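Local coordinates for protein putative laminarinase (Phanerochaete chrysosporium, PDB 2W39) that probably hydrolyses internal glycosidic bonds of beta-glucans such as laminarin and lichenin, as a secreted family 16 glycoside hydrolase of a white rot fungus, at residues 5-10 and 78-83; 73-78 and 246-251; 121-126 and 262-267; 128-133 and 165-170; 134-139 and 154-159. All blocks are in the same frame, centred on the assembly; numbering follows the deposited sequence. Where two conformers were deposited one is given.

Contact 1: 5-10 and 78-83; sequences LEDNWV and KTYTTH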
# COMPACT_ATOMS: atom_id res chain seq x y z
N LEU A 5 -18.60 6.10 9.92
CA LEU A 5 -17.25 6.59 10.14
C LEU A 5 -16.72 6.18 11.50
O LEU A 5 -17.41 6.33 12.52
CB LEU A 5 -17.26 8.11 10.00
CG LEU A 5 -15.92 8.81 9.90
CD1 LEU A 5 -15.13 8.35 8.64
CD2 LEU A 5 -16.17 10.31 9.88
N GLU A 6 -15.49 5.69 11.50
CA GLU A 6 -14.77 5.27 12.70
C GLU A 6 -13.55 6.16 12.94
O GLU A 6 -13.23 6.50 14.08
CB GLU A 6 -14.37 3.78 12.55
CG GLU A 6 -13.51 3.19 13.65
CD GLU A 6 -14.17 3.17 15.01
OE1 GLU A 6 -15.40 3.27 15.12
OE2 GLU A 6 -13.43 3.02 16.00
N ASP A 7 -12.84 6.51 11.86
CA ASP A 7 -11.66 7.38 11.91
C ASP A 7 -11.62 8.23 10.67
O ASP A 7 -11.86 7.75 9.57
CB ASP A 7 -10.38 6.56 12.00
CG ASP A 7 -10.27 5.78 13.29
OD1 ASP A 7 -10.01 6.41 14.34
OD2 ASP A 7 -10.47 4.55 13.26
N ASN A 8 -11.28 9.50 10.86
CA ASN A 8 -11.16 10.43 9.78
C ASN A 8 -9.80 11.08 9.90
O ASN A 8 -9.61 11.96 10.76
CB ASN A 8 -12.26 11.49 9.88
CG ASN A 8 -12.26 12.44 8.70
OD1 ASN A 8 -11.59 12.19 7.69
ND2 ASN A 8 -12.97 13.55 8.82
N TRP A 9 -8.85 10.66 9.06
CA TRP A 9 -7.49 11.16 9.17
C TRP A 9 -7.14 12.07 8.00
O TRP A 9 -7.11 11.63 6.85
CB TRP A 9 -6.52 10.00 9.26
CG TRP A 9 -6.76 9.03 10.39
CD1 TRP A 9 -7.01 9.33 11.71
CD2 TRP A 9 -6.72 7.60 10.31
NE1 TRP A 9 -7.13 8.16 12.43
CE2 TRP A 9 -6.94 7.09 11.60
CE3 TRP A 9 -6.55 6.71 9.25
CZ2 TRP A 9 -6.97 5.72 11.87
CZ3 TRP A 9 -6.56 5.35 9.52
CH2 TRP A 9 -6.78 4.87 10.82
N VAL A 10 -6.86 13.33 8.33
CA VAL A 10 -6.44 14.33 7.37
C VAL A 10 -5.29 15.13 7.98
O VAL A 10 -5.34 15.52 9.15
CB VAL A 10 -7.61 15.30 7.05
CG1 VAL A 10 -7.16 16.45 6.14
CG2 VAL A 10 -8.79 14.54 6.41
N LYS A 78 -4.63 2.21 16.05
CA LYS A 78 -5.76 1.31 16.12
C LYS A 78 -5.61 0.12 15.19
O LYS A 78 -4.88 0.16 14.19
CB LYS A 78 -7.04 2.05 15.79
CG LYS A 78 -7.42 2.98 16.93
CD LYS A 78 -8.55 3.90 16.57
CE LYS A 78 -9.85 3.18 16.44
NZ LYS A 78 -10.95 4.19 16.32
N THR A 79 -6.32 -0.96 15.54
CA THR A 79 -6.41 -2.14 14.69
C THR A 79 -7.88 -2.35 14.29
O THR A 79 -8.79 -1.81 14.92
CB THR A 79 -5.89 -3.39 15.40
OG1 THR A 79 -6.69 -3.58 16.56
CG2 THR A 79 -4.43 -3.24 15.78
N TYR A 80 -8.08 -3.17 13.26
CA TYR A 80 -9.36 -3.30 12.57
C TYR A 80 -9.60 -4.74 12.17
O TYR A 80 -8.67 -5.45 11.80
CB TYR A 80 -9.43 -2.39 11.32
CG TYR A 80 -9.16 -0.95 11.67
CD1 TYR A 80 -10.18 -0.13 12.17
CD2 TYR A 80 -7.87 -0.41 11.58
CE1 TYR A 80 -9.93 1.16 12.57
CE2 TYR A 80 -7.61 0.88 11.97
CZ TYR A 80 -8.65 1.68 12.45
OH TYR A 80 -8.38 2.98 12.83
N THR A 81 -10.86 -5.15 12.20
CA THR A 81 -11.28 -6.46 11.71
C THR A 81 -12.23 -6.24 10.53
O THR A 81 -11.76 -5.99 9.42
CB THR A 81 -11.86 -7.36 12.83
OG1 THR A 81 -12.98 -6.69 13.43
CG2 THR A 81 -10.78 -7.65 13.89
N THR A 82 -13.55 -6.31 10.76
CA THR A 82 -14.52 -5.97 9.72
C THR A 82 -14.61 -4.45 9.60
O THR A 82 -14.94 -3.75 10.57
CB THR A 82 -15.86 -6.61 10.03
OG1 THR A 82 -15.70 -8.02 9.91
CG2 THR A 82 -16.94 -6.13 9.07
N HIS A 83 -14.26 -3.93 8.43
CA HIS A 83 -14.18 -2.49 8.25
C HIS A 83 -14.04 -2.16 6.78
O HIS A 83 -13.82 -3.06 5.95
CB HIS A 83 -12.99 -1.89 9.02
CG HIS A 83 -11.64 -2.21 8.42
ND1 HIS A 83 -11.10 -3.48 8.44
CD2 HIS A 83 -10.71 -1.42 7.85
CE1 HIS A 83 -9.90 -3.45 7.89
NE2 HIS A 83 -9.64 -2.21 7.52

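Contact 2: 73-78 and 246-251; sequences RIRSIK and NIIINL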
# COMPACT_ATOMS: atom_id res chain seq x y z
N ARG A 73 7.75 4.58 7.43
CA ARG A 73 6.77 3.51 7.48
C ARG A 73 5.85 3.85 8.64
O ARG A 73 6.27 3.79 9.80
CB ARG A 73 7.49 2.17 7.69
CG ARG A 73 6.54 0.99 7.96
CD ARG A 73 7.27 -0.31 7.81
NE ARG A 73 6.53 -1.43 8.40
CZ ARG A 73 6.64 -2.70 8.00
NH1 ARG A 73 7.34 -3.02 6.92
NH2 ARG A 73 5.99 -3.65 8.66
N ILE A 74 4.65 4.29 8.34
CA ILE A 74 3.72 4.70 9.37
C ILE A 74 2.67 3.64 9.59
O ILE A 74 2.26 2.96 8.65
CB ILE A 74 3.11 6.12 9.10
CG1 ILE A 74 2.14 6.17 7.89
CG2 ILE A 74 4.23 7.18 9.00
CD1 ILE A 74 1.30 7.44 7.85
N ARG A 75 2.23 3.49 10.83
CA ARG A 75 1.33 2.42 11.22
C ARG A 75 0.23 2.99 12.10
O ARG A 75 0.50 3.69 13.09
CB ARG A 75 2.12 1.36 12.00
CG ARG A 75 1.25 0.17 12.41
CD ARG A 75 2.03 -0.84 13.22
NE ARG A 75 2.33 -0.34 14.57
CZ ARG A 75 3.05 -1.01 15.46
NH1 ARG A 75 3.59 -2.18 15.15
NH2 ARG A 75 3.23 -0.50 16.67
N SER A 76 -1.02 2.67 11.79
CA SER A 76 -2.12 3.14 12.64
C SER A 76 -1.96 2.58 14.04
O SER A 76 -1.57 1.43 14.23
CB SER A 76 -3.49 2.76 12.07
OG SER A 76 -3.69 1.35 12.02
N ILE A 77 -2.31 3.38 15.04
CA ILE A 77 -2.31 2.89 16.42
C ILE A 77 -3.46 1.89 16.58
O ILE A 77 -3.29 0.84 17.20
CB ILE A 77 -2.38 4.07 17.42
CG1 ILE A 77 -1.07 4.86 17.37
CG2 ILE A 77 -2.64 3.56 18.84
CD1 ILE A 77 -1.13 6.21 18.06
N LYS A 78 -4.63 2.21 16.05
CA LYS A 78 -5.76 1.31 16.12
C LYS A 78 -5.61 0.12 15.19
O LYS A 78 -4.88 0.16 14.19
CB LYS A 78 -7.04 2.05 15.79
CG LYS A 78 -7.42 2.98 16.93
CD LYS A 78 -8.55 3.90 16.57
CE LYS A 78 -9.85 3.18 16.44
NZ LYS A 78 -10.95 4.19 16.32
N ASN A 246 -3.37 -3.55 11.72
CA ASN A 246 -3.05 -2.13 11.57
C ASN A 246 -3.00 -1.77 10.09
O ASN A 246 -2.72 -2.64 9.24
CB ASN A 246 -1.67 -1.80 12.15
CG ASN A 246 -1.49 -2.27 13.58
OD1 ASN A 246 -1.19 -3.44 13.82
ND2 ASN A 246 -1.66 -1.35 14.54
N ILE A 247 -3.22 -0.49 9.82
CA ILE A 247 -2.97 0.08 8.49
C ILE A 247 -1.54 0.61 8.45
O ILE A 247 -1.10 1.31 9.38
CB ILE A 247 -3.98 1.22 8.20
CG1 ILE A 247 -5.39 0.66 8.08
CG2 ILE A 247 -3.57 2.03 6.95
CD1 ILE A 247 -6.52 1.70 8.12
N ILE A 248 -0.81 0.24 7.39
CA ILE A 248 0.58 0.66 7.20
C ILE A 248 0.72 1.34 5.85
O ILE A 248 0.17 0.88 4.84
CB ILE A 248 1.55 -0.55 7.32
CG1 ILE A 248 1.39 -1.21 8.70
CG2 ILE A 248 3.02 -0.10 7.09
CD1 ILE A 248 2.22 -2.46 8.89
N ILE A 249 1.44 2.46 5.83
CA ILE A 249 1.79 3.15 4.59
C ILE A 249 3.29 3.40 4.63
O ILE A 249 3.80 3.96 5.60
CB ILE A 249 1.02 4.48 4.40
CG1 ILE A 249 -0.49 4.25 4.53
CG2 ILE A 249 1.39 5.10 3.06
CD1 ILE A 249 -1.30 5.55 4.64
N ASN A 250 4.01 2.95 3.60
CA ASN A 250 5.47 3.00 3.65
C ASN A 250 6.09 3.19 2.29
O ASN A 250 5.43 3.08 1.26
CB ASN A 250 6.05 1.71 4.29
CG ASN A 250 5.88 0.51 3.40
OD1 ASN A 250 4.79 -0.07 3.34
ND2 ASN A 250 6.93 0.14 2.67
N LEU A 251 7.40 3.45 2.32
CA LEU A 251 8.20 3.45 1.11
C LEU A 251 9.55 2.83 1.45
O LEU A 251 10.31 3.38 2.25
CB LEU A 251 8.39 4.88 0.61
CG LEU A 251 9.43 5.06 -0.51
CD1 LEU A 251 9.07 4.26 -1.76
CD2 LEU A 251 9.60 6.55 -0.82

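Contact 3: 121-126 and 262-267; sequences GVNDQS and SIFNGA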
# COMPACT_ATOMS: atom_id res chain seq x y z
N GLY A 121 3.62 -1.92 -5.56
CA GLY A 121 4.36 -2.30 -6.76
C GLY A 121 5.81 -1.92 -6.58
O GLY A 121 6.23 -1.51 -5.50
N VAL A 122 6.58 -2.09 -7.66
CA VAL A 122 8.00 -1.82 -7.63
C VAL A 122 8.46 -1.17 -8.92
O VAL A 122 7.94 -1.46 -10.00
CB VAL A 122 8.84 -3.12 -7.41
CG1 VAL A 122 8.51 -3.75 -6.07
CG2 VAL A 122 8.66 -4.12 -8.54
N ASN A 123 9.48 -0.32 -8.80
CA ASN A 123 10.22 0.16 -9.97
C ASN A 123 9.34 0.74 -11.05
O ASN A 123 9.61 0.57 -12.24
CB ASN A 123 11.10 -0.96 -10.54
CG ASN A 123 12.09 -1.48 -9.51
OD1 ASN A 123 12.68 -0.70 -8.77
ND2 ASN A 123 12.29 -2.79 -9.48
N ASP A 124 8.28 1.44 -10.63
CA ASP A 124 7.36 2.12 -11.56
C ASP A 124 6.57 1.18 -12.46
O ASP A 124 5.98 1.61 -13.45
CB ASP A 124 8.11 3.20 -12.37
CG ASP A 124 8.69 4.28 -11.49
OD1 ASP A 124 8.10 4.60 -10.45
OD2 ASP A 124 9.75 4.85 -11.87
N GLN A 125 6.52 -0.10 -12.13
CA GLN A 125 5.87 -1.07 -13.01
C GLN A 125 4.38 -1.22 -12.74
O GLN A 125 3.95 -2.00 -11.90
CB GLN A 125 6.57 -2.44 -12.91
CG GLN A 125 8.03 -2.39 -13.29
CD GLN A 125 8.24 -1.87 -14.68
OE1 GLN A 125 7.92 -2.56 -15.66
NE2 GLN A 125 8.77 -0.66 -14.80
N SER A 126 3.59 -0.46 -13.49
CA SER A 126 2.13 -0.61 -13.50
C SER A 126 1.78 -1.99 -14.04
O SER A 126 2.58 -2.61 -14.75
CB SER A 126 1.48 0.46 -14.38
OG SER A 126 1.51 1.74 -13.76
N SER A 262 16.96 -9.05 -11.94
CA SER A 262 16.09 -9.31 -13.09
C SER A 262 14.90 -8.36 -13.12
O SER A 262 14.46 -7.92 -14.19
CB SER A 262 15.63 -10.77 -13.09
OG SER A 262 14.78 -11.06 -12.00
N ILE A 263 14.39 -8.02 -11.94
CA ILE A 263 13.23 -7.16 -11.78
C ILE A 263 13.62 -5.69 -11.98
O ILE A 263 13.00 -4.97 -12.76
CB ILE A 263 12.55 -7.43 -10.40
CG1 ILE A 263 12.10 -8.89 -10.34
CG2 ILE A 263 11.40 -6.46 -10.11
CD1 ILE A 263 11.49 -9.33 -9.02
N PHE A 264 14.69 -5.26 -11.31
CA PHE A 264 15.17 -3.88 -11.39
C PHE A 264 15.66 -3.55 -12.80
O PHE A 264 15.20 -2.58 -13.41
CB PHE A 264 16.28 -3.69 -10.35
CG PHE A 264 16.85 -2.30 -10.29
CD1 PHE A 264 16.16 -1.28 -9.62
CD2 PHE A 264 18.09 -2.02 -10.83
CE1 PHE A 264 16.69 0.01 -9.52
CE2 PHE A 264 18.64 -0.74 -10.75
CZ PHE A 264 17.94 0.28 -10.10
N ASN A 265 16.57 -4.36 -13.34
CA ASN A 265 17.04 -4.14 -14.70
C ASN A 265 15.96 -4.40 -15.74
O ASN A 265 15.93 -3.74 -16.78
CB ASN A 265 18.29 -4.97 -15.01
CG ASN A 265 19.48 -4.59 -14.15
OD1 ASN A 265 19.74 -3.40 -13.88
ND2 ASN A 265 20.21 -5.59 -13.70
N GLY A 266 15.06 -5.34 -15.44
CA GLY A 266 13.93 -5.66 -16.32
C GLY A 266 12.99 -4.48 -16.51
O GLY A 266 12.29 -4.39 -17.52
N ALA A 267 12.97 -3.59 -15.53
CA ALA A 267 12.18 -2.37 -15.58
C ALA A 267 12.88 -1.25 -16.35
O ALA A 267 12.32 -0.15 -16.49
CB ALA A 267 11.84 -1.91 -14.15
O HOH W 1 10.64 -4.01 -11.74
O HOH W 2 10.72 1.61 -14.57
O HOH W 3 9.86 0.34 -17.31

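Contact 4: 128-133 and 165-170; sequences NAMTLH and CGVQAP. With LGC (D-glucono-1,5-lactone), chain D; BGC (beta-D-glucopyranose), chain B.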
# COMPACT_ATOMS: atom_id res chain seq x y z
N ASN A 128 -1.12 -1.74 -10.55
CA ASN A 128 -1.17 -2.04 -9.13
C ASN A 128 -1.47 -3.52 -8.90
O ASN A 128 -2.20 -4.13 -9.67
CB ASN A 128 -2.28 -1.22 -8.47
CG ASN A 128 -2.24 -1.32 -6.97
OD1 ASN A 128 -1.22 -1.04 -6.37
ND2 ASN A 128 -3.35 -1.74 -6.36
N ALA A 129 -0.90 -4.04 -7.82
CA ALA A 129 -1.20 -5.40 -7.36
C ALA A 129 -1.89 -5.32 -6.01
O ALA A 129 -1.45 -4.58 -5.12
CB ALA A 129 0.08 -6.22 -7.26
N MET A 130 -2.94 -6.13 -5.84
CA MET A 130 -3.69 -6.27 -4.59
C MET A 130 -3.60 -7.74 -4.22
O MET A 130 -3.91 -8.61 -5.04
CB MET A 130 -5.13 -5.83 -4.82
CG MET A 130 -5.20 -4.32 -5.15
SD MET A 130 -6.40 -3.86 -6.42
CE MET A 130 -5.68 -4.68 -7.86
N THR A 131 -3.15 -8.03 -3.00
CA THR A 131 -2.67 -9.38 -2.67
C THR A 131 -2.99 -9.71 -1.23
O THR A 131 -2.85 -8.86 -0.34
CB THR A 131 -1.14 -9.44 -2.87
OG1 THR A 131 -0.80 -8.95 -4.17
CG2 THR A 131 -0.60 -10.84 -2.72
N LEU A 132 -3.38 -10.96 -1.00
CA LEU A 132 -3.43 -11.46 0.38
C LEU A 132 -2.26 -12.39 0.65
O LEU A 132 -1.86 -13.17 -0.23
CB LEU A 132 -4.71 -12.24 0.68
CG LEU A 132 -6.04 -11.60 0.30
CD1 LEU A 132 -7.18 -12.44 0.80
CD2 LEU A 132 -6.16 -10.17 0.80
N HIS A 133 -1.74 -12.32 1.87
CA HIS A 133 -0.75 -13.29 2.36
C HIS A 133 -1.30 -13.86 3.65
O HIS A 133 -1.69 -13.11 4.54
CB HIS A 133 0.58 -12.59 2.68
CG HIS A 133 1.18 -11.83 1.54
ND1 HIS A 133 2.38 -12.18 0.96
CD2 HIS A 133 0.77 -10.71 0.90
CE1 HIS A 133 2.67 -11.32 0.00
NE2 HIS A 133 1.71 -10.42 -0.06
N CYS A 165 -1.73 -14.48 -2.77
CA CYS A 165 -2.68 -14.59 -3.88
C CYS A 165 -3.01 -13.18 -4.36
O CYS A 165 -3.53 -12.36 -3.61
CB CYS A 165 -3.96 -15.32 -3.47
SG CYS A 165 -4.77 -14.61 -1.99
N GLY A 166 -2.62 -12.90 -5.60
CA GLY A 166 -2.62 -11.54 -6.14
C GLY A 166 -3.62 -11.30 -7.25
O GLY A 166 -4.02 -12.24 -7.95
N VAL A 167 -3.96 -10.04 -7.43
CA VAL A 167 -4.80 -9.57 -8.52
C VAL A 167 -4.16 -8.30 -9.06
O VAL A 167 -3.80 -7.41 -8.28
CB VAL A 167 -6.23 -9.25 -8.03
CG1 VAL A 167 -7.09 -8.64 -9.16
CG2 VAL A 167 -6.91 -10.51 -7.47
N GLN A 168 -4.02 -8.23 -10.38
CA GLN A 168 -3.51 -7.04 -11.06
C GLN A 168 -4.67 -6.13 -11.48
O GLN A 168 -5.63 -6.60 -12.10
CB GLN A 168 -2.72 -7.45 -12.31
CG GLN A 168 -1.54 -8.38 -12.04
CD GLN A 168 -0.30 -7.64 -11.61
OE1 GLN A 168 0.17 -7.80 -10.48
NE2 GLN A 168 0.26 -6.83 -12.52
N ALA A 169 -4.59 -4.84 -11.16
CA ALA A 169 -5.60 -3.88 -11.62
C ALA A 169 -5.62 -3.81 -13.15
O ALA A 169 -4.59 -4.04 -13.80
CB ALA A 169 -5.35 -2.52 -11.04
N PRO A 170 -6.79 -3.50 -13.74
CA PRO A 170 -6.89 -3.54 -15.20
C PRO A 170 -6.34 -2.34 -15.93
O PRO A 170 -6.20 -2.41 -17.16
CB PRO A 170 -8.40 -3.63 -15.43
CG PRO A 170 -9.00 -2.94 -14.23
CD PRO A 170 -8.10 -3.31 -13.10
C1 LGC D . 4.24 -7.92 1.13
C2 LGC D . 5.12 -8.55 2.17
O5 LGC D . 3.85 -6.51 1.16
O1 LGC D . 3.83 -8.60 0.20
O2 LGC D . 4.50 -9.72 2.72
C3 LGC D . 5.49 -7.53 3.26
O3 LGC D . 6.67 -7.97 3.96
C4 LGC D . 5.72 -6.15 2.63
O4 LGC D . 6.32 -5.26 3.57
C5 LGC D . 4.36 -5.64 2.18
C6 LGC D . 4.35 -4.22 1.62
O6 LGC D . 5.29 -4.04 0.55
C2 BGC B . 5.17 -8.39 1.75
C3 BGC B . 5.43 -7.60 3.03
C4 BGC B . 5.74 -6.16 2.65
C5 BGC B . 4.45 -5.57 2.09
C6 BGC B . 4.61 -4.09 1.77
C1 BGC B . 4.36 -7.64 0.66
O1 BGC B . 5.05 -7.74 -0.60
O2 BGC B . 4.50 -9.62 2.07
O3 BGC B . 6.51 -8.18 3.78
O4 BGC B . 6.18 -5.41 3.78
O5 BGC B . 4.05 -6.25 0.90
O6 BGC B . 5.24 -3.93 0.50

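Contact 5: 134-139 and 154-159; sequences TGANCA and NCDVNT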
# COMPACT_ATOMS: atom_id res chain seq x y z
N THR A 134 -1.35 -15.19 3.73
CA THR A 134 -1.95 -15.88 4.87
C THR A 134 -1.10 -17.08 5.24
O THR A 134 -0.13 -17.43 4.56
CB THR A 134 -3.38 -16.37 4.54
OG1 THR A 134 -3.32 -17.40 3.55
CG2 THR A 134 -4.28 -15.24 4.05
N GLY A 135 -1.52 -17.74 6.31
CA GLY A 135 -1.09 -19.12 6.59
C GLY A 135 -1.86 -20.15 5.78
O GLY A 135 -2.53 -19.85 4.78
N ALA A 136 -1.75 -21.40 6.22
CA ALA A 136 -2.21 -22.55 5.46
C ALA A 136 -3.70 -22.56 5.17
O ALA A 136 -4.51 -22.03 5.95
CB ALA A 136 -1.83 -23.83 6.18
N ASN A 137 -4.04 -23.17 4.04
CA ASN A 137 -5.42 -23.44 3.66
C ASN A 137 -6.20 -22.17 3.39
O ASN A 137 -7.18 -21.85 4.08
CB ASN A 137 -6.12 -24.34 4.69
CG ASN A 137 -7.46 -24.86 4.20
OD1 ASN A 137 -7.65 -25.08 3.01
ND2 ASN A 137 -8.39 -25.05 5.13
N CYS A 138 -5.74 -21.42 2.39
CA CYS A 138 -6.44 -20.25 1.92
C CYS A 138 -6.09 -20.07 0.45
O CYS A 138 -4.97 -19.68 0.11
CB CYS A 138 -6.05 -19.02 2.74
SG CYS A 138 -6.86 -17.50 2.21
N ALA A 139 -7.06 -20.34 -0.42
CA ALA A 139 -6.90 -20.20 -1.86
C ALA A 139 -8.10 -19.45 -2.43
O ALA A 139 -9.08 -19.21 -1.71
CB ALA A 139 -6.73 -21.57 -2.54
N ASN A 154 -3.10 -19.12 -4.70
CA ASN A 154 -2.83 -19.70 -3.39
C ASN A 154 -2.29 -18.60 -2.49
O ASN A 154 -1.25 -18.04 -2.79
CB ASN A 154 -1.82 -20.84 -3.52
CG ASN A 154 -1.46 -21.46 -2.20
OD1 ASN A 154 -2.08 -21.19 -1.16
ND2 ASN A 154 -0.45 -22.32 -2.22
N CYS A 155 -3.01 -18.29 -1.41
CA CYS A 155 -2.62 -17.17 -0.53
C CYS A 155 -1.62 -17.56 0.55
O CYS A 155 -1.04 -16.68 1.19
CB CYS A 155 -3.85 -16.57 0.18
SG CYS A 155 -5.28 -16.24 -0.87
N ASP A 156 -1.45 -18.87 0.78
CA ASP A 156 -0.61 -19.39 1.85
C ASP A 156 0.85 -19.16 1.52
O ASP A 156 1.39 -19.77 0.59
CB ASP A 156 -0.87 -20.90 1.98
CG ASP A 156 0.07 -21.60 2.94
OD1 ASP A 156 0.67 -20.94 3.82
OD2 ASP A 156 0.19 -22.85 2.81
N VAL A 157 1.50 -18.32 2.32
CA VAL A 157 2.89 -17.95 2.02
C VAL A 157 3.86 -19.14 2.14
O VAL A 157 4.94 -19.13 1.54
CB VAL A 157 3.39 -16.79 2.89
CG1 VAL A 157 2.48 -15.57 2.74
CG2 VAL A 157 3.44 -17.19 4.34
N ASN A 158 3.46 -20.15 2.91
CA ASN A 158 4.27 -21.34 3.17
C ASN A 158 4.35 -22.29 1.98
O ASN A 158 5.25 -23.14 1.91
CB ASN A 158 3.70 -22.08 4.39
CG ASN A 158 3.61 -21.21 5.65
OD1 ASN A 158 2.52 -20.93 6.17
ND2 ASN A 158 4.76 -20.76 6.13
N THR A 159 3.40 -22.16 1.05
CA THR A 159 3.30 -23.09 -0.09
C THR A 159 3.19 -22.41 -1.46
O THR A 159 3.13 -23.10 -2.49
CB THR A 159 2.13 -24.10 0.08
OG1 THR A 159 0.88 -23.40 0.19
CG2 THR A 159 2.32 -25.01 1.32
O HOH W 4 -2.11 -24.18 2.23
O HOH W 5 -3.74 -22.67 0.61

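Contact 1: 5-10 and 78-83
D7 and K78 reach toward each other tip to tip, and the same carboxylate takes the hydroxyl of Y80. Followed outward, D7 starts with CB, which lies 3.3 Å above the plane of the W9 indole, toward the rim of one face. CG turns anti to the carbonyl carbon (chi1 -65°), and both oxygens take K78 NZ: D7 OD1 meets it at 3.1 Å, on the syn side, and D7 OD2 at 3.1 Å, with Y80 OH as well at 2.6 Å. The tyrosine donor comes from above the carboxylate plane, while OD2 lies in plane at the edge of the Y80 ring; the two planes stand 85° apart. The lysine across both oxygens, with the tyrosine on OD2, probably holds the carboxylate against rotation. E6 OE2 adds a second salt bridge, 2.8 Å from K78 NZ. Because E6 and D7 both face V296, in a classic beta bulge, consecutive acidic residues can share one lysine, tying the 78-82 loop to strand 2-9 of the GH16 beta sandwich.

Contact 2: 73-78 and 246-251
S76 and N246 meet through side chain and backbone. S76 OG sits between the backbone N and the carbonyl carbon (chi1 64°), where it accepts from I247 N at 2.9 Å and donates to K78 O at 2.7 Å. N246 ND2 replies by donating to S76 O at 2.8 Å, and N246 CB packs 3.5 Å from R75 CG. Further along, I74 and I249 form a hydrogen-bonded antiparallel pair whose side chains lie side by side, CG1 of I74 4.0 Å from CB of I249. On the other face the extended R73 passes I248, its CG 3.8 Å from I248 CG2, and runs alongside N250. The second shell positions these side chains: E21 and E107 hold R73, E107 also pairs with R75, and W103 donates to N250 OD1. R73 NH2 bonds O6 of a bound glucose. The strands belong to the substrate-side sheet of the GH16 beta sandwich: R73, R75, I248 and N250 face the cleft side, while I247 and I249 pack on the opposing strand 288-297.

Contact 3: 121-126 and 262-267
N123 and F264 cross at about a right angle, with the amide and ring planes 74° apart. The amide comes to the ring edge: N123 OD1 lies near the plane of the phenyl, 3.6 Å from F264 CD1, while ND2 rests 3.6 Å from F264 CA. Both polar ends are bonded beyond the helix, OD1 by G97 N and ND2 to A258 O; ND2 also donates to a water that in turn donates to I263 O. V122 likewise crosses I263 at about a right angle, CG2 to CG2 at 3.9 Å. The Q125 chain bends at chi2 (-58°), which turns CD back; its NE2 donates to N123 O at 3.0 Å in the plane of its own amide and lies 3.4 Å from A267 CB. Two further waters link this edge to A267 O. An alanine in place of N123 would probably leave G97 N and A258 O without their mates and open a gap beside the F264 ring. F264 itself packs on C96 and C269, which form a disulfide. The contact docks a type I' beta turn, V122 to Q125, between strands 115-120 and 129-133 of the sandwich, onto residues 263-267 at helix 261-266.

Contact 4: 128-133 and 165-170
M130 O takes the shortest bond between the strands, from V167 N at 2.8 Å, and G166 CA adds a CA-H...O contact at 3.4 Å. The methionine side chain, bent at chi2 (141°) and again at chi3, doubles back over the partner strand: its CE lies 3.3 Å from V167 O and 3.9 Å from A169 CB. Two residues along on the same face, L132 CB touches C165 SG at 3.6 Å, and that sulfur continues into the disulfide with C155. On the opposite face T131 OG1 is 3.7 Å from G166 CA. H133, following L132 in the chain, reaches the sugar pocket, where lactone and glucose are alternative occupants of one site. With the lactone, H133 NE2 is 2.8 Å from its O1; with the glucose, O2 lies above one face of the imidazole, toward the rim. N162 OD1 holds ND1, and D117 makes a weak bond to NE2. An alanine in place of H133 would probably leave N162 OD1 without its donor and the lactone O1, where present, without its nearby imidazole nitrogen. The chemistry is thus divided: M130, L132 and V167 pack apolar against A229 and F231 of the opposing sheet, while H133 carries a polar ring, held by N162, which also bonds the glucose.

Contact 5: 134-139 and 154-159
D156 presents a flat carboxylate that G135 and A136 back on one face. A136 CA lies over it, 3.5 Å from D156 CG, and G135 C approaches D156 OD1 at 3.3 Å. The opposite face receives two donors from above the plane: N158 N to OD1 at 3.0 Å, a bond that makes D156 the N-cap of the following helix, and T159 OG1 to OD2 at 2.8 Å. On the A136 side a water held by N137 N donates to OD2. CG stands anti to the backbone N (chi1 173°), which places it beside the carbonyl carbon; the carboxylate oxygens then take N158 N and T159 OG1. The N154 amide is the second flat group. T159 OG1 lies in its plane at ND2, whereas D156 N meets OD1 from above the carbonyl plane, closing an Asx turn. Backbone bonds join the two segments around these groups: T134 N to C155 O at 3.0 Å, V157 N to T134 O at 2.9 Å, and C155 N to C138 O at 2.8 Å. The sulfurs of C138 and C155 pack at 3.7 Å without being bonded to each other. Helix 238-241 touches T134 and C138 through H241, strand 235-236 pairs with 138-139, and V157, in the first turn of helix 157-160, packs on P111 and N162. Disulfides tie C138 to C236 of strand 235-236 and C155 to C165 of strand 165-168.

Overall arrangement
Contacts 1 and 2 share K78 and touch, their centres 12 Å apart; W9 and Y80 of contact 1 pack on I247 of contact 2, so strand 2-9 and the substrate-side sheet meet there. Contact 4 belongs to that same sheet, its centre 19 Å from that of contact 2. Contact 5 follows directly on contact 4, 15 Å between centres, joined through the C155-C165 disulfide and by V157 against H133. Segment 121-126 of contact 3 runs almost directly into 128-133 of contact 4, the centres 16 Å apart. R73 of contact 2 and H133 of contact 4 reach the bound sugars, while V122 and V157 stand back at about 7 and 6 Å from their nearest atoms.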